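Local coordinates for 4'-phospho-dehydrooxetanocin synthase (Bacillus megaterium, PDB 5UL3), which catalyses the oxidative ring contraction of dAMP to an oxetane aldehyde in oxetanocin A biosynthesis, using cobalamin, a [4Fe-4S] cluster and S-adenosylmethionine, at residues A[53-58]-A[148-152]; A[84-88]-A[111-117]; A[472-476]-A[489-493]; A[483-487]-A[645-651]. All blocks are in the same frame, centred on the assembly; numbering follows the deposited sequence. Where two conformers were deposited one is given.

The four contacts form two pairs on opposite sides of the chain's centre. Interactions 1 and 2 touch each other on one side; their centres lie about 13 Å apart. Arg87 of interaction 2 reaches the backbone of Glu150 in interaction 1. Interactions 3 and 4 touch on the other side and share helix 484-493. Interactions 1 and 3 are buried, and interactions 2 and 4 are only partly so. Chemistry does not simply follow burial. Interaction 1 is mostly polar and bridged by waters, whereas interaction 3 is largely aromatic and aliphatic. Interaction 2 combines leucine packing with an aromatic pair. Interaction 4 combines aliphatic packing with a lysine that bonds to the linker between two helices.

Interaction 1 (A[53-58]-A[148-152]); sequences SGETDN and RKEQL. With EDO (1,2-ethanediol), chain N.
Segment 53-58 leaves strand 49-53 and forms the loop before strand 60-64. Segment 148-152 runs from the last turn of helix 138-149 into the loop after it. Gly54 and Lys149 set the register, with CA atoms 4.3 Å apart. Gly54 has phi/psi 75/-177, and positive phi favours glycine. Gly54 N makes a weak hydrogen bond to Arg148 O at 3.0 Å. Gln151 has left-handed phi/psi of 52/48 and closes the helix with a Schellman motif. The contact thus joins a hairpin loop of the N-terminal antiparallel sheet to a helix end in the cobalamin-binding Rossmann domain. Within the loop, Asn58 N bonds to Glu55 O at 2.8 Å and Glu55 N to Asn58 OD1 at 2.9 Å. Asn58 ND2 also donates to Glu55 OE2 at 2.9 Å. Ser53 OG, with chi1 t, approaches Gln151 CB to 3.3 Å. Lys149 is t through chi3; its CG lies 3.7 Å from Asn58 ND2 and its CD 3.5 Å from Glu55 OE2. One water joins Glu55 OE2, Asp57 OD1 and Lys149 NZ. A second joins Asn58 OD1, Lys149 O and Gln151 NE2. Arg148 forms a salt bridge with Asp293, and Gln151 OE1 bonds to Tyr62.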
loop_
_atom_site.group_PDB
_atom_site.type_symbol
_atom_site.label_atom_id
_atom_site.label_comp_id
_atom_site.label_asym_id
_atom_site.label_seq_id
_atom_site.Cartn_x
_atom_site.Cartn_y
_atom_site.Cartn_z
ATOM N N SER A 53 -9.317 25.978 11.065
ATOM C CA SER A 53 -9.491 25.107 9.895
ATOM C C SER A 53 -8.278 25.308 9.003
ATOM O O SER A 53 -7.325 25.999 9.374
ATOM C CB SER A 53 -10.817 25.413 9.180
ATOM O OG SER A 53 -11.074 24.431 8.171
ATOM N N GLY A 54 -8.315 24.739 7.791
ATOM C CA GLY A 54 -7.127 24.742 6.954
ATOM C C GLY A 54 -6.142 23.708 7.490
ATOM O O GLY A 54 -6.422 23.001 8.449
ATOM N N GLU A 55 -4.965 23.643 6.859
ATOM C CA GLU A 55 -3.928 22.695 7.263
ATOM C C GLU A 55 -2.580 23.188 6.758
ATOM O O GLU A 55 -2.508 23.983 5.821
ATOM C CB GLU A 55 -4.230 21.277 6.747
ATOM C CG GLU A 55 -4.552 21.216 5.253
ATOM C CD GLU A 55 -3.307 21.326 4.375
ATOM O OE1 GLU A 55 -2.252 20.747 4.718
ATOM O OE2 GLU A 55 -3.370 21.999 3.333
ATOM N N THR A 56 -1.504 22.689 7.398
ATOM C CA THR A 56 -0.113 23.080 7.132
ATOM C C THR A 56 0.041 24.543 6.703
ATOM O O THR A 56 -0.042 25.442 7.547
ATOM C CB THR A 56 0.564 22.147 6.103
ATOM O OG1 THR A 56 -0.040 22.251 4.805
ATOM C CG2 THR A 56 0.496 20.686 6.587
ATOM N N ASP A 57 0.274 24.801 5.419
ATOM C CA ASP A 57 0.611 26.142 4.952
ATOM C C ASP A 57 -0.609 27.029 4.691
ATOM O O ASP A 57 -0.457 28.076 4.056
ATOM C CB ASP A 57 1.482 26.079 3.700
ATOM C CG ASP A 57 0.759 25.508 2.484
ATOM O OD1 ASP A 57 -0.352 24.951 2.609
ATOM O OD2 ASP A 57 1.338 25.608 1.385
ATOM N N ASN A 58 -1.791 26.653 5.187
ATOM C CA ASN A 58 -2.961 27.508 5.023
ATOM C C ASN A 58 -3.845 27.468 6.259
ATOM O O ASN A 58 -4.996 27.927 6.212
ATOM C CB ASN A 58 -3.758 27.109 3.757
ATOM C CG ASN A 58 -4.173 25.652 3.762
ATOM O OD1 ASN A 58 -5.131 25.262 4.435
ATOM N ND2 ASN A 58 -3.463 24.835 2.980
ATOM N N ARG A 148 -10.066 19.620 5.347
ATOM C CA ARG A 148 -9.545 20.741 6.131
ATOM C C ARG A 148 -9.030 21.861 5.238
ATOM O O ARG A 148 -9.268 23.048 5.521
ATOM C CB ARG A 148 -8.439 20.263 7.090
ATOM C CG ARG A 148 -8.982 19.354 8.180
ATOM C CD ARG A 148 -7.870 18.848 9.097
ATOM N NE ARG A 148 -8.408 18.058 10.200
ATOM C CZ ARG A 148 -7.669 17.240 10.949
ATOM N NH1 ARG A 148 -6.369 17.104 10.706
ATOM N NH2 ARG A 148 -8.228 16.554 11.931
ATOM N N LYS A 149 -8.319 21.515 4.161
ATOM C CA LYS A 149 -7.782 22.556 3.295
ATOM C C LYS A 149 -8.900 23.328 2.606
ATOM O O LYS A 149 -8.822 24.553 2.479
ATOM C CB LYS A 149 -6.827 21.970 2.256
ATOM C CG LYS A 149 -6.247 23.037 1.316
ATOM C CD LYS A 149 -5.207 22.433 0.343
ATOM C CE LYS A 149 -4.518 23.542 -0.491
ATOM N NZ LYS A 149 -3.095 23.179 -0.839
ATOM N N GLU A 150 -9.961 22.642 2.195
ATOM C CA GLU A 150 -11.129 23.323 1.641
ATOM C C GLU A 150 -11.995 23.988 2.714
ATOM O O GLU A 150 -12.954 24.697 2.372
ATOM C CB GLU A 150 -11.966 22.330 0.842
ATOM C CG GLU A 150 -11.286 21.849 -0.434
ATOM C CD GLU A 150 -11.247 22.917 -1.521
ATOM O OE1 GLU A 150 -12.069 23.864 -1.492
ATOM O OE2 GLU A 150 -10.378 22.800 -2.409
ATOM N N GLN A 151 -11.662 23.779 3.982
ATOM C CA GLN A 151 -12.400 24.280 5.136
ATOM C C GLN A 151 -13.875 23.919 5.038
ATOM O O GLN A 151 -14.765 24.746 5.239
ATOM C CB GLN A 151 -12.181 25.787 5.316
ATOM C CG GLN A 151 -10.692 26.155 5.296
ATOM C CD GLN A 151 -10.380 27.533 5.878
ATOM O OE1 GLN A 151 -11.213 28.143 6.542
ATOM N NE2 GLN A 151 -9.181 28.031 5.605
ATOM N N LEU A 152 -14.132 22.643 4.736
ATOM C CA LEU A 152 -15.487 22.139 4.568
ATOM C C LEU A 152 -16.054 21.496 5.828
ATOM O O LEU A 152 -17.280 21.437 5.972
ATOM C CB LEU A 152 -15.533 21.122 3.415
ATOM C CG LEU A 152 -15.270 21.693 2.013
ATOM C CD1 LEU A 152 -15.128 20.557 1.009
ATOM C CD2 LEU A 152 -16.365 22.659 1.571
HETATM C C1 EDO N . -10.672 24.299 -5.742
HETATM O O1 EDO N . -9.612 23.732 -4.967
HETATM C C2 EDO N . -11.114 25.590 -5.068
HETATM O O2 EDO N . -11.179 25.398 -3.646
HETATM O O HOH W 1 -1.383 22.511 1.732
HETATM O O HOH W 2 -7.436 26.511 3.851
#

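Interaction 2 (A[84-88]-A[111-117]); sequences LLMRW and LYEHLEL
Leu84, Leu111 and His114 bury the most surface here, closely followed by Trp88. They join helix 83-88 to helix 109-115. The short axes approach to 10.0 Å and run at 136°, nearer antiparallel than parallel. Trp88 and Leu111 have the nearest CA atoms, 6.4 Å apart. Leu84, with chi1 and chi2 both t, points toward the second helix. Its CD2 meets Leu111 CD1 at 4.0 Å and Leu115 CD2 at 3.9 Å, and its CD1 meets His114 O at 3.6 Å. Leu111 is t,p. Its CB lies over the face of the Trp88 five-membered ring, 3.9 Å from the centroid, a CH-pi contact. Its CD1 meets Leu85 CD2 at 3.9 Å. His114 has chi1 m and receives Trp88 CB over its face, 3.7 Å from the centroid. The Trp88 edge also faces the His114 ring in an offset edge-to-face pair, centroids 5.3 Å apart, planes at 73°. A water links Arg87 NE and His114 ND1, each at 2.9 Å, while Arg87 NH1 hydrogen-bonds to Glu150 O of interaction 1. Leu84 and Leu115 touch Tyr62 of strand 60-64, placing both helices against the N-terminal antiparallel sheet. No direct hydrogen bond crosses between the segments, so their direct union rests on aliphatic and aromatic surfaces.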
loop_
_atom_site.group_PDB
_atom_site.type_symbol
_atom_site.label_atom_id
_atom_site.label_comp_id
_atom_site.label_asym_id
_atom_site.label_seq_id
_atom_site.Cartn_x
_atom_site.Cartn_y
_atom_site.Cartn_z
ATOM N N LEU A 84 -13.026 29.257 2.078
ATOM C CA LEU A 84 -14.277 29.489 2.787
ATOM C C LEU A 84 -14.744 30.920 2.568
ATOM O O LEU A 84 -15.919 31.158 2.273
ATOM C CB LEU A 84 -14.117 29.205 4.284
ATOM C CG LEU A 84 -15.401 29.298 5.109
ATOM C CD1 LEU A 84 -15.315 28.336 6.298
ATOM C CD2 LEU A 84 -15.647 30.738 5.655
ATOM N N LEU A 85 -13.837 31.882 2.722
ATOM C CA LEU A 85 -14.223 33.271 2.477
ATOM C C LEU A 85 -14.652 33.462 1.031
ATOM O O LEU A 85 -15.596 34.219 0.749
ATOM C CB LEU A 85 -13.069 34.214 2.822
ATOM C CG LEU A 85 -12.659 34.257 4.302
ATOM C CD1 LEU A 85 -11.417 35.127 4.507
ATOM C CD2 LEU A 85 -13.800 34.714 5.206
ATOM N N MET A 86 -13.980 32.770 0.098
ATOM C CA MET A 86 -14.319 32.905 -1.313
ATOM C C MET A 86 -15.713 32.358 -1.612
ATOM O O MET A 86 -16.444 32.927 -2.430
ATOM C CB MET A 86 -13.267 32.210 -2.179
ATOM C CG MET A 86 -13.412 32.510 -3.651
ATOM S SD MET A 86 -12.091 31.726 -4.589
ATOM C CE MET A 86 -10.662 32.564 -3.901
ATOM N N ARG A 87 -16.103 31.258 -0.967
ATOM C CA ARG A 87 -17.467 30.760 -1.133
ATOM C C ARG A 87 -18.485 31.742 -0.565
ATOM O O ARG A 87 -19.573 31.913 -1.130
ATOM C CB ARG A 87 -17.623 29.394 -0.460
ATOM C CG ARG A 87 -16.849 28.294 -1.144
ATOM C CD ARG A 87 -17.205 26.908 -0.569
ATOM N NE ARG A 87 -16.872 26.751 0.851
ATOM C CZ ARG A 87 -15.716 26.263 1.307
ATOM N NH1 ARG A 87 -14.748 25.904 0.463
ATOM N NH2 ARG A 87 -15.533 26.139 2.609
ATOM N N TRP A 88 -18.151 32.379 0.555
ATOM C CA TRP A 88 -19.059 33.331 1.190
ATOM C C TRP A 88 -19.203 34.615 0.371
ATOM O O TRP A 88 -20.317 35.147 0.227
ATOM C CB TRP A 88 -18.570 33.635 2.610
ATOM C CG TRP A 88 -19.062 34.940 3.164
ATOM C CD1 TRP A 88 -20.332 35.236 3.590
ATOM C CD2 TRP A 88 -18.286 36.120 3.360
ATOM N NE1 TRP A 88 -20.385 36.541 4.031
ATOM C CE2 TRP A 88 -19.142 37.103 3.901
ATOM C CE3 TRP A 88 -16.945 36.445 3.130
ATOM C CZ2 TRP A 88 -18.698 38.386 4.217
ATOM C CZ3 TRP A 88 -16.509 37.713 3.442
ATOM C CH2 TRP A 88 -17.389 38.675 3.971
ATOM N N LEU A 111 -21.662 35.181 7.116
ATOM C CA LEU A 111 -20.361 34.547 7.293
ATOM C C LEU A 111 -20.385 33.574 8.466
ATOM O O LEU A 111 -19.746 32.516 8.419
ATOM C CB LEU A 111 -19.277 35.605 7.496
ATOM C CG LEU A 111 -17.844 35.101 7.707
ATOM C CD1 LEU A 111 -17.411 34.147 6.597
ATOM C CD2 LEU A 111 -16.868 36.263 7.822
ATOM N N TYR A 112 -21.134 33.913 9.518
ATOM C CA TYR A 112 -21.230 33.015 10.667
ATOM C C TYR A 112 -21.733 31.642 10.248
ATOM O O TYR A 112 -21.206 30.621 10.708
ATOM C CB TYR A 112 -22.137 33.609 11.748
ATOM C CG TYR A 112 -21.964 32.948 13.107
ATOM C CD1 TYR A 112 -22.439 31.663 13.349
ATOM C CD2 TYR A 112 -21.323 33.611 14.146
ATOM C CE1 TYR A 112 -22.276 31.057 14.585
ATOM C CE2 TYR A 112 -21.162 33.013 15.391
ATOM C CZ TYR A 112 -21.638 31.738 15.603
ATOM O OH TYR A 112 -21.474 31.139 16.832
ATOM N N GLU A 113 -22.740 31.596 9.378
ATOM C CA GLU A 113 -23.274 30.321 8.923
ATOM C C GLU A 113 -22.203 29.502 8.217
ATOM O O GLU A 113 -22.133 28.281 8.396
ATOM C CB GLU A 113 -24.477 30.561 8.001
ATOM C CG GLU A 113 -25.585 31.399 8.651
ATOM C CD GLU A 113 -26.577 31.999 7.644
ATOM O OE1 GLU A 113 -26.824 31.379 6.584
ATOM O OE2 GLU A 113 -27.109 33.101 7.920
ATOM N N HIS A 114 -21.352 30.159 7.412
ATOM C CA HIS A 114 -20.270 29.436 6.751
ATOM C C HIS A 114 -19.297 28.852 7.765
ATOM O O HIS A 114 -18.660 27.832 7.488
ATOM C CB HIS A 114 -19.534 30.348 5.761
ATOM C CG HIS A 114 -20.332 30.677 4.529
ATOM N ND1 HIS A 114 -20.148 30.023 3.330
ATOM C CD2 HIS A 114 -21.319 31.579 4.318
ATOM C CE1 HIS A 114 -20.986 30.511 2.430
ATOM N NE2 HIS A 114 -21.709 31.453 3.006
ATOM N N LEU A 115 -19.184 29.462 8.951
ATOM C CA LEU A 115 -18.237 28.995 9.954
ATOM C C LEU A 115 -18.798 27.896 10.841
ATOM O O LEU A 115 -18.059 27.360 11.672
ATOM C CB LEU A 115 -17.769 30.153 10.836
ATOM C CG LEU A 115 -16.930 31.181 10.088
ATOM C CD1 LEU A 115 -16.595 32.346 11.020
ATOM C CD2 LEU A 115 -15.664 30.496 9.577
ATOM N N GLU A 116 -20.082 27.562 10.693
ATOM C CA GLU A 116 -20.690 26.450 11.416
ATOM C C GLU A 116 -20.431 25.165 10.629
ATOM O O GLU A 116 -21.299 24.620 9.949
ATOM C CB GLU A 116 -22.178 26.706 11.631
ATOM C CG GLU A 116 -22.441 27.916 12.529
ATOM C CD GLU A 116 -23.868 27.977 13.060
ATOM O OE1 GLU A 116 -24.057 28.461 14.200
ATOM O OE2 GLU A 116 -24.795 27.544 12.345
ATOM N N LEU A 117 -19.182 24.708 10.713
ATOM C CA LEU A 117 -18.760 23.545 9.939
ATOM C C LEU A 117 -19.392 22.269 10.496
ATOM O O LEU A 117 -19.457 22.083 11.720
ATOM C CB LEU A 117 -17.232 23.419 9.953
ATOM C CG LEU A 117 -16.428 24.581 9.367
ATOM C CD1 LEU A 117 -14.949 24.210 9.332
ATOM C CD2 LEU A 117 -16.918 24.903 7.975
HETATM O O HOH W 3 -18.915 27.496 2.740
#

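Interaction 3 (A[472-476]-A[489-493]); sequences GFIMF and NLDFL
Helix 484-493 packs here on the end of strand 470-473, the last parallel strand of the partial TIM barrel. Segment 472-476 is extended at Phe473, with phi/psi -151/119, and turns at Met475, with -63/-49. Met475 and Asn489 have the nearest CA atoms, 7.0 Å apart. Asn489 opens the helical segment with chi1 near -83° and points toward the strand. Its ND2 gives a weak hydrogen bond to Met475 SD at 3.5 Å, but its stronger partner is Gln442. Asn489 OD1 lies 3.6 Å from Phe473 CZ and bonds to Gly438 N. Leu490 CD2 then reaches Met475 CE at 4.3 Å. Phe492, with chi1 t, brings CD2 to 3.7 Å from Phe473 CE2. These two rings are tilted by 18° but slid apart, with centroids 6.0 Å from each other, so they barely overlap. Leu493 is m,t. Its CD2 sits over the Phe473 ring, 3.8 Å from the centroid, while its CD1 meets Met475 CE at 3.5 Å. The side chain of Phe473 is about 5 Å from that of Glu436, which binds S-adenosylmethionine. Apolar packing therefore dominates between strand and helix, while Asn489 ties the helix to Gln442 and to Gly438 N in the loop after strand 432-436.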
loop_
_atom_site.group_PDB
_atom_site.type_symbol
_atom_site.label_atom_id
_atom_site.label_comp_id
_atom_site.label_asym_id
_atom_site.label_seq_id
_atom_site.Cartn_x
_atom_site.Cartn_y
_atom_site.Cartn_z
ATOM N N GLY A 472 7.486 -9.503 -7.326
ATOM C CA GLY A 472 6.332 -10.375 -7.275
ATOM C C GLY A 472 6.488 -11.509 -8.275
ATOM O O GLY A 472 7.082 -11.352 -9.342
ATOM N N PHE A 473 5.994 -12.684 -7.902
ATOM C CA PHE A 473 6.101 -13.839 -8.792
ATOM C C PHE A 473 4.922 -14.755 -8.527
ATOM O O PHE A 473 4.743 -15.228 -7.405
ATOM C CB PHE A 473 7.425 -14.590 -8.593
ATOM C CG PHE A 473 7.839 -15.398 -9.808
ATOM C CD1 PHE A 473 7.420 -16.707 -9.962
ATOM C CD2 PHE A 473 8.623 -14.825 -10.800
ATOM C CE1 PHE A 473 7.786 -17.439 -11.104
ATOM C CE2 PHE A 473 9.000 -15.550 -11.931
ATOM C CZ PHE A 473 8.583 -16.860 -12.069
ATOM N N ILE A 474 4.098 -14.978 -9.551
ATOM C CA ILE A 474 2.932 -15.829 -9.389
ATOM C C ILE A 474 3.198 -17.100 -10.184
ATOM O O ILE A 474 2.943 -17.136 -11.388
ATOM C CB ILE A 474 1.654 -15.128 -9.874
ATOM C CG1 ILE A 474 1.532 -13.730 -9.243
ATOM C CG2 ILE A 474 0.444 -15.945 -9.516
ATOM C CD1 ILE A 474 0.528 -12.833 -9.994
ATOM N N MET A 475 3.730 -18.119 -9.510
ATOM C CA MET A 475 4.195 -19.337 -10.178
ATOM C C MET A 475 3.047 -20.069 -10.869
ATOM O O MET A 475 3.148 -20.433 -12.046
ATOM C CB MET A 475 4.876 -20.244 -9.146
ATOM C CG MET A 475 5.229 -21.670 -9.658
ATOM S SD MET A 475 6.511 -21.603 -10.922
ATOM C CE MET A 475 7.938 -21.145 -9.923
ATOM N N PHE A 476 1.950 -20.282 -10.155
ATOM C CA PHE A 476 0.823 -21.083 -10.617
ATOM C C PHE A 476 -0.344 -20.192 -11.028
ATOM O O PHE A 476 -0.671 -19.224 -10.337
ATOM C CB PHE A 476 0.366 -22.035 -9.508
ATOM C CG PHE A 476 1.444 -22.970 -9.015
ATOM C CD1 PHE A 476 1.799 -24.093 -9.758
ATOM C CD2 PHE A 476 2.069 -22.753 -7.796
ATOM C CE1 PHE A 476 2.769 -24.969 -9.305
ATOM C CE2 PHE A 476 3.054 -23.629 -7.335
ATOM C CZ PHE A 476 3.398 -24.743 -8.089
ATOM N N ASN A 489 9.484 -21.061 -15.804
ATOM C CA ASN A 489 9.591 -20.240 -14.596
ATOM C C ASN A 489 10.798 -20.640 -13.757
ATOM O O ASN A 489 11.555 -19.783 -13.287
ATOM C CB ASN A 489 8.314 -20.373 -13.777
ATOM C CG ASN A 489 7.226 -19.450 -14.263
ATOM O OD1 ASN A 489 7.475 -18.562 -15.072
ATOM N ND2 ASN A 489 6.017 -19.648 -13.769
ATOM N N LEU A 490 10.954 -21.943 -13.512
ATOM C CA LEU A 490 12.063 -22.427 -12.701
ATOM C C LEU A 490 13.404 -22.049 -13.316
ATOM O O LEU A 490 14.322 -21.616 -12.599
ATOM C CB LEU A 490 11.955 -23.942 -12.534
ATOM C CG LEU A 490 10.769 -24.477 -11.729
ATOM C CD1 LEU A 490 10.644 -25.987 -11.942
ATOM C CD2 LEU A 490 10.946 -24.150 -10.234
ATOM N N ASP A 491 13.538 -22.212 -14.642
ATOM C CA ASP A 491 14.746 -21.779 -15.345
ATOM C C ASP A 491 15.018 -20.295 -15.119
ATOM O O ASP A 491 16.140 -19.900 -14.781
ATOM C CB ASP A 491 14.612 -22.056 -16.846
ATOM C CG ASP A 491 14.745 -23.528 -17.192
ATOM O OD1 ASP A 491 15.139 -24.321 -16.309
ATOM O OD2 ASP A 491 14.458 -23.881 -18.358
ATOM N N PHE A 492 14.002 -19.453 -15.337
ATOM C CA PHE A 492 14.125 -18.021 -15.077
ATOM C C PHE A 492 14.614 -17.743 -13.655
ATOM O O PHE A 492 15.550 -16.959 -13.449
ATOM C CB PHE A 492 12.774 -17.336 -15.313
ATOM C CG PHE A 492 12.732 -15.877 -14.905
ATOM C CD1 PHE A 492 13.105 -14.874 -15.796
ATOM C CD2 PHE A 492 12.289 -15.510 -13.646
ATOM C CE1 PHE A 492 13.043 -13.530 -15.436
ATOM C CE2 PHE A 492 12.236 -14.161 -13.278
ATOM C CZ PHE A 492 12.613 -13.175 -14.180
ATOM N N LEU A 493 13.967 -18.363 -12.666
ATOM C CA LEU A 493 14.271 -18.113 -11.262
ATOM C C LEU A 493 15.661 -18.591 -10.860
ATOM O O LEU A 493 16.220 -18.073 -9.888
ATOM C CB LEU A 493 13.216 -18.784 -10.382
ATOM C CG LEU A 493 11.830 -18.149 -10.505
ATOM C CD1 LEU A 493 10.826 -19.105 -9.961
ATOM C CD2 LEU A 493 11.781 -16.822 -9.726
#

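Interaction 4 (A[483-487]-A[645-651]); sequences LDNLK and VYNLSPD
This is a partly buried, mixed apolar and polar contact, consistent with the joint between the radical SAM domain and the C-terminal helix bundle. It brings the start of helix 484-493 to the end of helix 620-648 and the linker that follows. Leu483 and Val645 have the nearest CA atoms, 7.3 Å apart. Leu483, rotamer m,t, places CD1 3.8 Å from Leu648 CB and 3.8 Å from Ser649 CB. Leu486 CD1 meets Val645 CG2 at 4.2 Å. Both leucines also touch Leu593 of helix 588-617. Val645 has chi1 t, and its CG1 lies 3.7 Å from Lys487 CE. Ser649 N still bonds to Val645 O at 2.8 Å, but the chain then turns extended, with phi/psi -154/76 at Ser649 and -69/150 at Pro650. Asp651 is the N-cap of helix 652-664; its OD1 accepts from Ser654 N. The linker thus joins helix 620-648 to helix 652-664. Lys487, with chi1 m and the rest of its chain fully extended, reaches across to it. Lys487 NZ donates to Ser649 OG at 2.7 Å and to Ser649 O at 3.2 Å. It also makes a long salt bridge to Asp651 OD2 at 3.7 Å.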
loop_
_atom_site.group_PDB
_atom_site.type_symbol
_atom_site.label_atom_id
_atom_site.label_comp_id
_atom_site.label_asym_id
_atom_site.label_seq_id
_atom_site.Cartn_x
_atom_site.Cartn_y
_atom_site.Cartn_z
ATOM N N LEU A 483 3.079 -28.603 -18.034
ATOM C CA LEU A 483 4.161 -28.217 -17.138
ATOM C C LEU A 483 5.171 -27.259 -17.768
ATOM O O LEU A 483 6.073 -26.792 -17.060
ATOM C CB LEU A 483 4.892 -29.472 -16.636
ATOM C CG LEU A 483 4.065 -30.461 -15.809
ATOM C CD1 LEU A 483 4.830 -31.765 -15.564
ATOM C CD2 LEU A 483 3.637 -29.845 -14.480
ATOM N N ASP A 484 5.039 -26.943 -19.063
ATOM C CA ASP A 484 6.058 -26.150 -19.757
ATOM C C ASP A 484 6.292 -24.803 -19.074
ATOM O O ASP A 484 7.438 -24.369 -18.917
ATOM C CB ASP A 484 5.659 -25.913 -21.217
ATOM C CG ASP A 484 5.892 -27.125 -22.097
ATOM O OD1 ASP A 484 6.432 -28.133 -21.597
ATOM O OD2 ASP A 484 5.532 -27.055 -23.293
ATOM N N ASN A 485 5.214 -24.098 -18.717
ATOM C CA ASN A 485 5.382 -22.778 -18.100
ATOM C C ASN A 485 6.075 -22.872 -16.742
ATOM O O ASN A 485 6.824 -21.957 -16.372
ATOM C CB ASN A 485 4.036 -22.076 -17.922
ATOM C CG ASN A 485 3.383 -21.677 -19.243
ATOM O OD1 ASN A 485 2.256 -21.220 -19.248
ATOM N ND2 ASN A 485 4.078 -21.873 -20.357
ATOM N N LEU A 486 5.843 -23.952 -15.989
ATOM C CA LEU A 486 6.556 -24.104 -14.719
ATOM C C LEU A 486 8.041 -24.323 -14.957
ATOM O O LEU A 486 8.876 -23.740 -14.262
ATOM C CB LEU A 486 5.971 -25.254 -13.892
ATOM C CG LEU A 486 4.486 -25.182 -13.500
ATOM C CD1 LEU A 486 4.082 -26.436 -12.741
ATOM C CD2 LEU A 486 4.142 -23.901 -12.692
ATOM N N LYS A 487 8.395 -25.162 -15.935
ATOM C CA LYS A 487 9.804 -25.352 -16.254
ATOM C C LYS A 487 10.447 -24.044 -16.684
ATOM O O LYS A 487 11.582 -23.747 -16.291
ATOM C CB LYS A 487 9.958 -26.408 -17.352
ATOM C CG LYS A 487 9.469 -27.775 -16.931
ATOM C CD LYS A 487 9.819 -28.837 -17.991
ATOM C CE LYS A 487 9.478 -30.238 -17.508
ATOM N NZ LYS A 487 9.863 -31.298 -18.503
ATOM N N VAL A 645 8.253 -31.385 -10.383
ATOM C CA VAL A 645 8.127 -31.368 -11.840
ATOM C C VAL A 645 9.024 -32.436 -12.459
ATOM O O VAL A 645 8.661 -33.076 -13.458
ATOM C CB VAL A 645 8.447 -29.964 -12.392
ATOM C CG1 VAL A 645 8.524 -29.969 -13.938
ATOM C CG2 VAL A 645 7.398 -28.961 -11.930
ATOM N N TYR A 646 10.205 -32.650 -11.875
ATOM C CA TYR A 646 11.094 -33.701 -12.358
ATOM C C TYR A 646 10.441 -35.071 -12.253
ATOM O O TYR A 646 10.569 -35.900 -13.161
ATOM C CB TYR A 646 12.403 -33.699 -11.575
ATOM C CG TYR A 646 13.372 -34.740 -12.081
ATOM C CD1 TYR A 646 14.171 -34.485 -13.192
ATOM C CD2 TYR A 646 13.481 -35.982 -11.464
ATOM C CE1 TYR A 646 15.056 -35.434 -13.669
ATOM C CE2 TYR A 646 14.364 -36.939 -11.936
ATOM C CZ TYR A 646 15.148 -36.657 -13.036
ATOM O OH TYR A 646 16.025 -37.605 -13.511
ATOM N N ASN A 647 9.749 -35.329 -11.142
ATOM C CA ASN A 647 9.137 -36.632 -10.935
ATOM C C ASN A 647 7.921 -36.836 -11.821
ATOM O O ASN A 647 7.463 -37.974 -11.973
ATOM C CB ASN A 647 8.765 -36.801 -9.466
ATOM C CG ASN A 647 9.931 -37.321 -8.629
ATOM O OD1 ASN A 647 10.270 -38.502 -8.695
ATOM N ND2 ASN A 647 10.550 -36.440 -7.843
ATOM N N LEU A 648 7.396 -35.765 -12.410
ATOM C CA LEU A 648 6.322 -35.865 -13.385
ATOM C C LEU A 648 6.830 -35.861 -14.814
ATOM O O LEU A 648 6.205 -36.471 -15.685
ATOM C CB LEU A 648 5.332 -34.707 -13.219
ATOM C CG LEU A 648 4.609 -34.534 -11.887
ATOM C CD1 LEU A 648 3.907 -33.178 -11.867
ATOM C CD2 LEU A 648 3.613 -35.643 -11.679
ATOM N N SER A 649 7.952 -35.195 -15.065
ATOM C CA SER A 649 8.437 -34.956 -16.422
ATOM C C SER A 649 9.945 -34.783 -16.351
ATOM O O SER A 649 10.471 -33.669 -16.438
ATOM C CB SER A 649 7.756 -33.732 -17.040
ATOM O OG SER A 649 8.269 -33.426 -18.324
ATOM N N PRO A 650 10.682 -35.878 -16.185
ATOM C CA PRO A 650 12.137 -35.762 -16.042
ATOM C C PRO A 650 12.805 -35.321 -17.335
ATOM O O PRO A 650 12.309 -35.563 -18.440
ATOM C CB PRO A 650 12.571 -37.177 -15.640
ATOM C CG PRO A 650 11.480 -38.069 -16.136
ATOM C CD PRO A 650 10.210 -37.267 -16.051
ATOM N N ASP A 651 13.927 -34.622 -17.172
ATOM C CA ASP A 651 14.854 -34.321 -18.252
ATOM C C ASP A 651 16.251 -34.318 -17.654
ATOM O O ASP A 651 16.420 -34.215 -16.437
ATOM C CB ASP A 651 14.544 -32.983 -18.942
ATOM C CG ASP A 651 14.578 -31.803 -17.985
ATOM O OD1 ASP A 651 15.683 -31.323 -17.655
ATOM O OD2 ASP A 651 13.490 -31.350 -17.570
#